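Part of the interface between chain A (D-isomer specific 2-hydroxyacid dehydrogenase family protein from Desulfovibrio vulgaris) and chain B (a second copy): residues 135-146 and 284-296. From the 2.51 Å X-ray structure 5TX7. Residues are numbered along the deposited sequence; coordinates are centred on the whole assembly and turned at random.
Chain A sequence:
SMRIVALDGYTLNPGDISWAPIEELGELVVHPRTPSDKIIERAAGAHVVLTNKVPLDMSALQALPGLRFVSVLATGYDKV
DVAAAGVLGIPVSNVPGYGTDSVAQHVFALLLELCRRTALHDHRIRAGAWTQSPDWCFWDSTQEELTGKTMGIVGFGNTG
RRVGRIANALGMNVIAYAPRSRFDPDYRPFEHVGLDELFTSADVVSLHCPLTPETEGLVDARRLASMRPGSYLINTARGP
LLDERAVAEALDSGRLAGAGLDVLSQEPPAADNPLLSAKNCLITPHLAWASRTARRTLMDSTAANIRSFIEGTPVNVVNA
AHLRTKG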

ATOM      1  N   ASP A 135       2.916  15.541  21.628  1.00 90.26           N
ATOM      2  CA  ASP A 135       1.806  15.996  20.776  1.00 88.33           C
ATOM      3  C   ASP A 135       0.756  14.919  20.532  1.00 86.92           C
ATOM      4  O   ASP A 135       1.071  13.728  20.583  1.00 87.77           O
ATOM      5  CB  ASP A 135       2.349  16.444  19.425  1.00 85.09           C
ATOM      6  CG  ASP A 135       3.295  17.611  19.548  1.00 87.52           C
ATOM      7  OD1 ASP A 135       2.899  18.688  20.063  1.00 87.16           O
ATOM      8  OD2 ASP A 135       4.453  17.439  19.142  1.00 89.32           O
ATOM      9  N   TRP A 136      -0.476  15.359  20.244  1.00 86.32           N
ATOM     10  CA  TRP A 136      -1.620  14.486  19.843  1.00 84.91           C
ATOM     11  C   TRP A 136      -1.340  13.442  18.743  1.00 81.86           C
ATOM     12  O   TRP A 136      -2.024  12.413  18.658  1.00 80.09           O
ATOM     13  CB  TRP A 136      -2.837  15.342  19.432  1.00 85.00           C
ATOM     14  CG  TRP A 136      -2.595  16.282  18.274  1.00 84.13           C
ATOM     15  CD1 TRP A 136      -2.020  17.519  18.333  1.00 86.92           C
ATOM     16  CD2 TRP A 136      -2.930  16.066  16.893  1.00 81.45           C
ATOM     17  NE1 TRP A 136      -1.967  18.083  17.082  1.00 85.03           N
ATOM     18  CE2 TRP A 136      -2.510  17.212  16.177  1.00 80.11           C
ATOM     19  CE3 TRP A 136      -3.546  15.017  16.191  1.00 80.60           C
ATOM     20  CZ2 TRP A 136      -2.692  17.351  14.800  1.00 77.62           C
ATOM     21  CZ3 TRP A 136      -3.725  15.147  14.807  1.00 78.23           C
ATOM     22  CH2 TRP A 136      -3.300  16.313  14.129  1.00 78.34           C
ATOM     23  N   CYS A 137      -0.367  13.730  17.888  1.00 81.02           N
ATOM     24  CA  CYS A 137       0.124  12.767  16.909  1.00 77.35           C
ATOM     25  C   CYS A 137       1.645  12.835  16.879  1.00 76.62           C
ATOM     26  O   CYS A 137       2.250  13.679  17.541  1.00 76.51           O
ATOM     27  CB  CYS A 137      -0.428  13.117  15.535  1.00 73.97           C
ATOM     28  SG  CYS A 137       0.095  14.737  14.940  1.00 74.58           S
ATOM     29  N   PHE A 138       2.259  11.936  16.117  1.00 72.98           N
ATOM     30  CA  PHE A 138       3.711  11.956  15.906  1.00 72.61           C
ATOM     31  C   PHE A 138       4.087  11.141  14.665  1.00 68.56           C
ATOM     32  O   PHE A 138       3.265  10.399  14.129  1.00 66.04           O
ATOM     33  CB  PHE A 138       4.468  11.421  17.140  1.00 75.83           C
ATOM     34  CG  PHE A 138       4.414   9.923  17.282  1.00 77.06           C
ATOM     35  CD1 PHE A 138       3.321   9.300  17.886  1.00 78.54           C
ATOM     36  CD2 PHE A 138       5.438   9.130  16.773  1.00 76.01           C
ATOM     37  CE1 PHE A 138       3.258   7.922  17.982  1.00 78.03           C
ATOM     38  CE2 PHE A 138       5.368   7.753  16.855  1.00 76.31           C
ATOM     39  CZ  PHE A 138       4.280   7.147  17.466  1.00 76.49           C
ATOM     40  N   TRP A 139       5.339  11.280  14.235  1.00 67.59           N
ATOM     41  CA  TRP A 139       5.912  10.426  13.198  1.00 66.25           C
ATOM     42  C   TRP A 139       7.431  10.396  13.364  1.00 69.24           C
ATOM     43  O   TRP A 139       8.058  11.432  13.535  1.00 69.48           O
ATOM     44  CB  TRP A 139       5.472  10.839  11.769  1.00 62.66           C
ATOM     45  CG  TRP A 139       5.727  12.274  11.371  1.00 63.42           C
ATOM     46  CD1 TRP A 139       6.863  12.789  10.796  1.00 64.24           C
ATOM     47  CD2 TRP A 139       4.812  13.368  11.486  1.00 64.75           C
ATOM     48  NE1 TRP A 139       6.712  14.142  10.567  1.00 63.48           N
ATOM     49  CE2 TRP A 139       5.465  14.521  10.987  1.00 64.31           C
ATOM     50  CE3 TRP A 139       3.502  13.491  11.976  1.00 65.15           C
ATOM     51  CZ2 TRP A 139       4.852  15.776  10.962  1.00 64.61           C
ATOM     52  CZ3 TRP A 139       2.898  14.733  11.963  1.00 65.18           C
ATOM     53  CH2 TRP A 139       3.571  15.860  11.450  1.00 65.66           C
ATOM     54  N   ASP A 140       7.982   9.188  13.409  1.00 73.33           N
ATOM     55  CA  ASP A 140       9.431   8.939  13.374  1.00 74.96           C
ATOM     56  C   ASP A 140      10.019   8.940  11.960  1.00 70.96           C
ATOM     57  O   ASP A 140      11.229   8.868  11.788  1.00 73.15           O
ATOM     58  CB  ASP A 140       9.756   7.599  14.063  1.00 76.46           C
ATOM     59  CG  ASP A 140       9.355   7.565  15.551  1.00 80.25           C
ATOM     60  OD1 ASP A 140       8.963   8.620  16.129  1.00 81.64           O
ATOM     61  OD2 ASP A 140       9.445   6.463  16.132  1.00 81.72           O
ATOM     62  N   SER A 141       9.168   9.040  10.951  1.00 67.77           N
ATOM     63  CA  SER A 141       9.607   8.993   9.567  1.00 64.78           C
ATOM     64  C   SER A 141       8.715   9.948   8.821  1.00 61.42           C
ATOM     65  O   SER A 141       7.492   9.809   8.907  1.00 59.65           O
ATOM     66  CB  SER A 141       9.428   7.571   9.032  1.00 64.16           C
ATOM     67  OG  SER A 141      10.217   7.350   7.891  1.00 66.46           O
ATOM     68  N   THR A 142       9.302  10.907   8.106  1.00 59.60           N
ATOM     69  CA  THR A 142       8.524  11.826   7.289  1.00 59.71           C
ATOM     70  C   THR A 142       7.531  11.067   6.397  1.00 57.99           C
ATOM     71  O   THR A 142       7.902  10.075   5.726  1.00 54.67           O
ATOM     72  CB  THR A 142       9.421  12.678   6.365  1.00 60.35           C
ATOM     73  OG1 THR A 142      10.290  13.507   7.148  1.00 61.41           O
ATOM     74  CG2 THR A 142       8.550  13.569   5.451  1.00 59.50           C
ATOM     75  N   GLN A 143       6.274  11.523   6.423  1.00 57.19           N
ATOM     76  CA  GLN A 143       5.220  10.949   5.595  1.00 55.82           C
ATOM     77  C   GLN A 143       5.313  11.531   4.204  1.00 53.36           C
ATOM     78  O   GLN A 143       5.295  12.754   4.061  1.00 52.34           O
ATOM     79  CB  GLN A 143       3.852  11.239   6.221  1.00 57.23           C
ATOM     80  CG  GLN A 143       3.637  10.602   7.590  1.00 56.68           C
ATOM     81  CD  GLN A 143       3.746   9.090   7.531  1.00 56.61           C
ATOM     82  OE1 GLN A 143       2.801   8.386   7.142  1.00 53.13           O
ATOM     83  NE2 GLN A 143       4.916   8.581   7.892  1.00 57.89           N
ATOM     84  N   GLU A 144       5.441  10.677   3.197  1.00 53.77           N
ATOM     85  CA  GLU A 144       5.757  11.154   1.852  1.00 58.51           C
ATOM     86  C   GLU A 144       4.631  10.744   0.908  1.00 56.02           C
ATOM     87  O   GLU A 144       4.157   9.612   0.915  1.00 55.66           O
ATOM     88  CB  GLU A 144       7.122  10.634   1.387  1.00 63.80           C
ATOM     89  CG  GLU A 144       7.923  11.631   0.552  1.00 72.29           C
ATOM     90  CD  GLU A 144       9.337  11.158   0.208  1.00 79.20           C
ATOM     91  OE1 GLU A 144      10.003  10.548   1.067  1.00 83.43           O
ATOM     92  OE2 GLU A 144       9.803  11.413  -0.925  1.00 82.98           O
ATOM     93  N   GLU A 145       4.217  11.715   0.105  1.00 55.81           N
ATOM     94  CA  GLU A 145       3.116  11.580  -0.827  1.00 54.56           C
ATOM     95  C   GLU A 145       3.726  11.232  -2.170  1.00 52.65           C
ATOM     96  O   GLU A 145       4.791  11.757  -2.511  1.00 52.22           O
ATOM     97  CB  GLU A 145       2.397  12.916  -0.914  1.00 56.54           C
ATOM     98  CG  GLU A 145       0.896  12.842  -1.036  1.00 59.19           C
ATOM     99  CD  GLU A 145       0.276  14.239  -1.090  1.00 63.45           C
ATOM    100  OE1 GLU A 145       0.113  14.740  -2.222  1.00 66.02           O
ATOM    101  OE2 GLU A 145      -0.008  14.855  -0.021  1.00 59.47           O
ATOM    102  N   LEU A 146       3.070  10.357  -2.932  1.00 51.25           N
ATOM    103  CA  LEU A 146       3.538  10.053  -4.295  1.00 48.19           C
ATOM    104  C   LEU A 146       3.119  11.105  -5.321  1.00 46.67           C
ATOM    105  O   LEU A 146       3.709  11.163  -6.398  1.00 45.56           O
ATOM    106  CB  LEU A 146       3.079   8.669  -4.721  1.00 46.18           C
ATOM    107  CG  LEU A 146       3.575   7.526  -3.820  1.00 47.17           C
ATOM    108  CD1 LEU A 146       2.961   6.206  -4.228  1.00 44.85           C
ATOM    109  CD2 LEU A 146       5.093   7.389  -3.819  1.00 47.83           C
TER
ATOM    110  N   THR B 284      -1.859   3.533  13.285  1.00 65.45           N
ATOM    111  CA  THR B 284      -0.895   4.629  13.097  1.00 64.40           C
ATOM    112  C   THR B 284      -1.378   5.852  13.905  1.00 65.15           C
ATOM    113  O   THR B 284      -2.589   6.014  14.082  1.00 68.87           O
ATOM    114  CB  THR B 284      -0.712   4.962  11.598  1.00 60.58           C
ATOM    115  OG1 THR B 284      -1.985   5.120  10.980  1.00 61.19           O
ATOM    116  CG2 THR B 284       0.034   3.847  10.897  1.00 60.80           C
ATOM    117  N   PRO B 285      -0.452   6.710  14.389  1.00 63.33           N
ATOM    118  CA  PRO B 285      -0.811   7.757  15.350  1.00 65.55           C
ATOM    119  C   PRO B 285      -1.371   9.049  14.750  1.00 64.83           C
ATOM    120  O   PRO B 285      -0.738  10.093  14.847  1.00 65.22           O
ATOM    121  CB  PRO B 285       0.525   8.008  16.077  1.00 64.78           C
ATOM    122  CG  PRO B 285       1.512   7.812  15.017  1.00 62.14           C
ATOM    123  CD  PRO B 285       1.006   6.630  14.233  1.00 61.67           C
ATOM    124  N   HIS B 286      -2.557   8.973  14.148  1.00 66.15           N
ATOM    125  CA  HIS B 286      -3.258  10.148  13.615  1.00 65.34           C
ATOM    126  C   HIS B 286      -2.362  11.023  12.733  1.00 63.26           C
ATOM    127  O   HIS B 286      -2.248  12.217  12.946  1.00 63.78           O
ATOM    128  CB  HIS B 286      -3.863  10.950  14.766  1.00 69.13           C
ATOM    129  CG  HIS B 286      -5.018  11.815  14.360  1.00 70.50           C
ATOM    130  ND1 HIS B 286      -5.917  12.333  15.269  1.00 74.85           N
ATOM    131  CD2 HIS B 286      -5.435  12.235  13.141  1.00 68.89           C
ATOM    132  CE1 HIS B 286      -6.825  13.049  14.630  1.00 73.60           C
ATOM    133  NE2 HIS B 286      -6.549  13.013  13.337  1.00 71.07           N
ATOM    134  N   LEU B 287      -1.741  10.399  11.733  1.00 61.04           N
ATOM    135  CA  LEU B 287      -0.782  11.057  10.859  1.00 57.70           C
ATOM    136  C   LEU B 287      -1.135  10.929   9.376  1.00 55.97           C
ATOM    137  O   LEU B 287      -0.294  11.215   8.514  1.00 51.70           O
ATOM    138  CB  LEU B 287       0.633  10.490  11.132  1.00 58.65           C
ATOM    139  CG  LEU B 287       0.878   8.968  10.984  1.00 59.92           C
ATOM    140  CD1 LEU B 287       0.677   8.465   9.567  1.00 60.31           C
ATOM    141  CD2 LEU B 287       2.278   8.577  11.405  1.00 59.80           C
ATOM    142  N   ALA B 288      -2.358  10.502   9.062  1.00 57.18           N
ATOM    143  CA  ALA B 288      -2.749  10.294   7.666  1.00 56.70           C
ATOM    144  C   ALA B 288      -2.679  11.594   6.863  1.00 55.54           C
ATOM    145  O   ALA B 288      -2.282  11.615   5.698  1.00 55.06           O
ATOM    146  CB  ALA B 288      -4.153   9.720   7.587  1.00 58.50           C
ATOM    147  N   TRP B 289      -3.082  12.668   7.529  1.00 54.16           N
ATOM    148  CA  TRP B 289      -3.104  14.046   6.999  1.00 53.96           C
ATOM    149  C   TRP B 289      -1.748  14.692   6.750  1.00 52.16           C
ATOM    150  O   TRP B 289      -1.686  15.776   6.167  1.00 53.61           O
ATOM    151  CB  TRP B 289      -3.837  14.952   8.004  1.00 55.69           C
ATOM    152  CG  TRP B 289      -3.075  15.077   9.312  1.00 56.25           C
ATOM    153  CD1 TRP B 289      -3.084  14.195  10.355  1.00 58.66           C
ATOM    154  CD2 TRP B 289      -2.164  16.120   9.678  1.00 57.79           C
ATOM    155  NE1 TRP B 289      -2.243  14.625  11.344  1.00 61.58           N
ATOM    156  CE2 TRP B 289      -1.667  15.806  10.960  1.00 60.11           C
ATOM    157  CE3 TRP B 289      -1.724  17.299   9.051  1.00 56.91           C
ATOM    158  CZ2 TRP B 289      -0.754  16.630  11.629  1.00 60.25           C
ATOM    159  CZ3 TRP B 289      -0.827  18.115   9.718  1.00 57.25           C
ATOM    160  CH2 TRP B 289      -0.366  17.783  10.990  1.00 58.98           C
ATOM    161  N   ALA B 290      -0.678  14.058   7.211  1.00 50.37           N
ATOM    162  CA  ALA B 290       0.549  14.766   7.535  1.00 50.18           C
ATOM    163  C   ALA B 290       1.731  14.604   6.563  1.00 47.85           C
ATOM    164  O   ALA B 290       2.878  14.749   6.978  1.00 48.74           O
ATOM    165  CB  ALA B 290       0.975  14.355   8.936  1.00 52.32           C
ATOM    166  N   SER B 291       1.482  14.380   5.284  1.00 47.75           N
ATOM    167  CA  SER B 291       2.585  14.378   4.315  1.00 49.72           C
ATOM    168  C   SER B 291       3.213  15.755   4.220  1.00 51.22           C
ATOM    169  O   SER B 291       2.544  16.747   4.445  1.00 54.59           O
ATOM    170  CB  SER B 291       2.140  13.932   2.923  1.00 49.62           C
ATOM    171  OG  SER B 291       1.409  14.946   2.294  1.00 48.84           O
ATOM    172  N   ARG B 292       4.495  15.820   3.884  1.00 52.81           N
ATOM    173  CA  ARG B 292       5.184  17.116   3.762  1.00 53.61           C
ATOM    174  C   ARG B 292       4.497  18.018   2.741  1.00 53.77           C
ATOM    175  O   ARG B 292       4.395  19.214   2.962  1.00 58.63           O
ATOM    176  CB  ARG B 292       6.664  16.926   3.411  1.00 53.94           C
ATOM    177  CG  ARG B 292       7.466  18.219   3.426  1.00 55.21           C
ATOM    178  CD  ARG B 292       8.967  17.933   3.551  1.00 53.77           C
ATOM    179  N   THR B 293       4.007  17.435   1.652  1.00 52.72           N
ATOM    180  CA  THR B 293       3.224  18.148   0.652  1.00 53.38           C
ATOM    181  C   THR B 293       1.924  18.746   1.195  1.00 53.57           C
ATOM    182  O   THR B 293       1.582  19.887   0.883  1.00 56.88           O
ATOM    183  CB  THR B 293       2.878  17.205  -0.519  1.00 54.92           C
ATOM    184  OG1 THR B 293       4.089  16.705  -1.097  1.00 54.59           O
ATOM    185  CG2 THR B 293       2.064  17.923  -1.581  1.00 55.92           C
ATOM    186  N   ALA B 294       1.190  17.978   1.984  1.00 52.16           N
ATOM    187  CA  ALA B 294      -0.090  18.429   2.534  1.00 52.84           C
ATOM    188  C   ALA B 294       0.109  19.536   3.552  1.00 52.99           C
ATOM    189  O   ALA B 294      -0.656  20.484   3.580  1.00 53.30           O
ATOM    190  CB  ALA B 294      -0.855  17.263   3.163  1.00 52.40           C
ATOM    191  N   ARG B 295       1.130  19.418   4.384  1.00 52.15           N
ATOM    192  CA  ARG B 295       1.431  20.451   5.369  1.00 53.56           C
ATOM    193  C   ARG B 295       1.876  21.754   4.684  1.00 54.96           C
ATOM    194  O   ARG B 295       1.492  22.844   5.103  1.00 55.12           O
ATOM    195  CB  ARG B 295       2.460  19.918   6.399  1.00 52.97           C
ATOM    196  CG  ARG B 295       1.813  18.861   7.294  1.00 51.80           C
ATOM    197  CD  ARG B 295       2.693  18.226   8.361  1.00 51.19           C
ATOM    198  NE  ARG B 295       3.775  17.422   7.800  1.00 49.37           N
ATOM    199  CZ  ARG B 295       5.050  17.801   7.659  1.00 50.32           C
ATOM    200  NH1 ARG B 295       5.483  19.000   8.045  1.00 51.57           N
ATOM    201  NH2 ARG B 295       5.918  16.959   7.129  1.00 51.49           N
ATOM    202  N   ARG B 296       2.651  21.620   3.614  1.00 55.35           N
ATOM    203  CA  ARG B 296       3.017  22.747   2.764  1.00 58.83           C
ATOM    204  C   ARG B 296       1.765  23.454   2.186  1.00 58.94           C
ATOM    205  O   ARG B 296       1.673  24.675   2.171  1.00 61.97           O
ATOM    206  CB  ARG B 296       3.953  22.258   1.643  1.00 60.71           C
ATOM    207  CG  ARG B 296       5.221  23.101   1.430  1.00 65.81           C
ATOM    208  CD  ARG B 296       6.480  22.296   1.006  1.00 66.44           C
TER
HETATM  209  O   HOH W   1       5.314  14.060   7.880  1.00 38.54           O
HETATM  210  O   HOH W   2       5.262  14.609   0.418  1.00 28.37           O

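One side chain at a protein interface often meets its partner and holds its own chain at once. The contact between residues 135-146 of chain A and 284-296 of chain B in this dehydrogenase, which buries 828 Å² in all, illustrates the point well.

The aromatic residues of chain A show the simpler half, how a rotamer brings a side chain to the partner. Trp A136, Phe A138 and Trp A139 all adopt the p rotamer, and in none does the CA-to-CB bond point toward chain B; it runs sideways in the two tryptophans and away in the phenylalanine. In each, the end of the side chain nevertheless comes nearer the partner. Trp A136 thereby presents its edge to the face of His B286, with CZ3 3.6 Å from ND1 and the planes at 81°. Its CH2 also lies 3.6 Å from CZ2 of Trp B289, but the six-membered ring of Trp A136 and the five-membered ring of Trp B289, although nearly parallel (18°), are slid so far apart that they barely overlap. The ring of Phe A138 receives Pro B285 over one face, CG standing 3.8 Å from the ring centroid in a CH-pi contact.

Trp B289, itself p, shows the double duty plainly. Its NE1 donates to His B286 O at 2.9 Å within its own chain, and the same NE1 lies 3.4 Å from CH2 of Trp A136; the six-membered ring meets chain A as well. There CZ2 meets Cys A137 SG at 3.9 Å, with the sulfur at the ring edge, and the same CZ2 lies 4.1 Å from CZ3 of Trp A139.

Arg B295 is anchored in a similar way. With chi1 m, chi2 t and chi3 m, the chain folds so that NE donates to Ala B290 O at 2.9 Å and a nearly linear 173°. One face of the guanidinium looks onto CZ2 of Trp A139, which is 3.7 Å from NE. The CZ3 atom of that tryptophan packs on Ala B290 CB at 3.6 Å. Water 1 extends the network, donating to Ala B290 O (2.7 Å) and accepting from Gln A143 N (3.1 Å), so that it bridges the two backbones.

Gln A143 points toward chain B; with chi1 and chi2 both m, NE2 donates to Ser A141 O at 3.0 Å while OE1 lies 3.2 Å from CD1 of Leu B287; CB is 3.7 Å from Ala B290 O. The backbone of Gln A143 contributes as well: its O accepts from Arg B292 N at 3.2 Å, in the first turn of the helix, and takes a CA-H...O contact from Ser B291 CA, also at 3.2 Å.

Ser B291 gives the most economical example. In the p rotamer, its OG accepts from Ala B294 N at 3.1 Å, capping the helix, and donates to Glu A145 OE2 at 2.7 Å. Glu A145 reaches it with chi2 extended at 179°, though chi1, at -142°, lies between wells. One hydroxyl thus both caps a helix and joins two chains.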